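PDB 6QV5: CHAD domain from Ricinus communis, which probably binds inorganic polyphosphate, as an all-helical CHAD module of a plant nuclear protein, and carries a zinc ion. Local coordinates for residues E45-I49 and L144-Y149. Residues are numbered along the deposited sequence; the frame is centred on the assembly and turned at random.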
loop_
_atom_site.group_PDB
_atom_site.type_symbol
_atom_site.label_atom_id
_atom_site.label_comp_id
_atom_site.label_asym_id
_atom_site.label_seq_id
_atom_site.Cartn_x
_atom_site.Cartn_y
_atom_site.Cartn_z
ATOM N N GLU A 45 -6.869 -14.983 0.946
ATOM C CA GLU A 45 -6.291 -16.053 0.113
ATOM C C GLU A 45 -7.255 -16.728 -0.863
ATOM O O GLU A 45 -7.024 -16.679 -2.071
ATOM C CB GLU A 45 -5.665 -17.142 0.997
ATOM C CG GLU A 45 -4.257 -16.856 1.469
ATOM C CD GLU A 45 -3.684 -17.893 2.418
ATOM O OE1 GLU A 45 -4.080 -19.077 2.332
ATOM O OE2 GLU A 45 -2.822 -17.518 3.244
ATOM N N VAL A 46 -8.299 -17.398 -0.325
ATOM C CA VAL A 46 -9.309 -18.172 -1.062
ATOM C C VAL A 46 -10.002 -17.335 -2.150
ATOM O O VAL A 46 -10.096 -17.782 -3.294
ATOM C CB VAL A 46 -10.325 -18.859 -0.097
ATOM C CG1 VAL A 46 -11.313 -19.742 -0.855
ATOM C CG2 VAL A 46 -9.605 -19.673 0.978
ATOM N N ALA A 47 -10.447 -16.119 -1.793
ATOM C CA ALA A 47 -11.133 -15.195 -2.696
ATOM C C ALA A 47 -10.247 -14.680 -3.836
ATOM O O ALA A 47 -10.761 -14.429 -4.926
ATOM C CB ALA A 47 -11.718 -14.039 -1.911
ATOM N N VAL A 48 -8.928 -14.536 -3.596
ATOM C CA VAL A 48 -7.974 -14.087 -4.621
ATOM C C VAL A 48 -7.691 -15.246 -5.596
ATOM O O VAL A 48 -7.586 -15.016 -6.803
ATOM C CB VAL A 48 -6.684 -13.454 -4.017
ATOM C CG1 VAL A 48 -5.679 -13.072 -5.105
ATOM C CG2 VAL A 48 -7.022 -12.229 -3.172
ATOM N N ILE A 49 -7.615 -16.486 -5.073
ATOM C CA ILE A 49 -7.367 -17.694 -5.866
ATOM C C ILE A 49 -8.583 -18.065 -6.735
ATOM O O ILE A 49 -8.445 -18.194 -7.951
ATOM C CB ILE A 49 -6.872 -18.884 -4.973
ATOM C CG1 ILE A 49 -5.473 -18.603 -4.375
ATOM C CG2 ILE A 49 -6.883 -20.224 -5.735
ATOM C CD1 ILE A 49 -5.120 -19.428 -3.103
ATOM N N LEU A 144 -0.025 -17.927 -5.166
ATOM C CA LEU A 144 -0.549 -18.230 -3.834
ATOM C C LEU A 144 -0.671 -19.731 -3.596
ATOM O O LEU A 144 -0.525 -20.175 -2.457
ATOM C CB LEU A 144 -1.897 -17.533 -3.594
ATOM C CG LEU A 144 -1.914 -16.002 -3.628
ATOM C CD1 LEU A 144 -3.319 -15.482 -3.482
ATOM C CD2 LEU A 144 -1.014 -15.404 -2.560
ATOM N N LEU A 145 -0.939 -20.508 -4.668
ATOM C CA LEU A 145 -1.069 -21.968 -4.624
ATOM C C LEU A 145 0.298 -22.659 -4.625
ATOM O O LEU A 145 0.382 -23.845 -4.295
ATOM C CB LEU A 145 -1.920 -22.481 -5.803
ATOM C CG LEU A 145 -3.418 -22.155 -5.790
ATOM C CD1 LEU A 145 -4.031 -22.403 -7.154
ATOM C CD2 LEU A 145 -4.164 -22.956 -4.721
ATOM N N SER A 146 1.361 -21.922 -5.003
ATOM C CA SER A 146 2.732 -22.425 -5.057
ATOM C C SER A 146 3.293 -22.652 -3.643
ATOM O O SER A 146 2.913 -21.913 -2.729
ATOM C CB SER A 146 3.624 -21.461 -5.839
ATOM O OG SER A 146 3.941 -20.293 -5.102
ATOM N N PRO A 147 4.207 -23.639 -3.434
ATOM C CA PRO A 147 4.756 -23.857 -2.083
ATOM C C PRO A 147 5.562 -22.679 -1.526
ATOM O O PRO A 147 5.714 -22.591 -0.310
ATOM C CB PRO A 147 5.617 -25.119 -2.239
ATOM C CG PRO A 147 5.145 -25.764 -3.504
ATOM C CD PRO A 147 4.761 -24.621 -4.389
ATOM N N ARG A 148 6.046 -21.768 -2.403
ATOM C CA ARG A 148 6.820 -20.580 -2.029
ATOM C C ARG A 148 6.019 -19.647 -1.107
ATOM O O ARG A 148 6.587 -19.095 -0.162
ATOM C CB ARG A 148 7.304 -19.824 -3.281
ATOM C CG ARG A 148 8.422 -18.826 -2.992
ATOM C CD ARG A 148 8.812 -18.000 -4.199
ATOM N NE ARG A 148 9.781 -16.966 -3.830
ATOM C CZ ARG A 148 10.372 -16.142 -4.690
ATOM N NH1 ARG A 148 10.104 -16.220 -5.988
ATOM N NH2 ARG A 148 11.238 -15.235 -4.258
ATOM N N TYR A 149 4.705 -19.486 -1.374
ATOM C CA TYR A 149 3.828 -18.636 -0.570
ATOM C C TYR A 149 3.545 -19.220 0.818
ATOM O O TYR A 149 3.714 -18.514 1.815
ATOM C CB TYR A 149 2.515 -18.314 -1.311
ATOM C CG TYR A 149 1.499 -17.602 -0.443
ATOM C CD1 TYR A 149 1.678 -16.271 -0.075
ATOM C CD2 TYR A 149 0.384 -18.273 0.053
ATOM C CE1 TYR A 149 0.761 -15.619 0.746
ATOM C CE2 TYR A 149 -0.539 -17.630 0.874
ATOM C CZ TYR A 149 -0.348 -16.302 1.215
ATOM O OH TYR A 149 -1.247 -15.662 2.030
#
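Ile49 lays its side chain over Leu144 and Leu145 of helix 122-145, its CD1 3.8 Å from CB of Leu144 and its CG2 3.9 Å from CD1 of Leu145. A long, branched side chain suits this place because it can span both leucines from a single helical position. One residue back, the shorter Val48 also points toward them and sets CG1 3.7 Å from CD1 of Leu144. That leucine is buried: besides Val48 and Ile49 it meets Met60 of helix 54-73 and Leu91 of helix 82-108. Val48 packs on Met60 and Leu95 as well, so this face of helix 45-50 lies against the same two helices.

Ser146 lies in the link between the two helices and occupies the N-cap position of helix 147-163, its OG hydrogen-bonded back to O of Ala143. Pro147 follows in the first turn, where the missing amide hydrogen of proline costs no helical bond. Past this link, Tyr149 lies beside Leu144. Its ring packs on Met60 and Leu91, while its hydroxyl reaches the partly exposed margin and donates a hydrogen bond from OH to OE2 of Glu45, 2.7 Å away and near the ring plane. The extended tyrosine and the flexible glutamate suit this span.

The contact therefore joins helix 45-50 to the junction between two consecutive helices of the CHAD domain: shape fit between apolar side chains carries the packing, and a neutral hydroxyl donating to a carboxylate at the edge orients Glu45 and Tyr149 to each other.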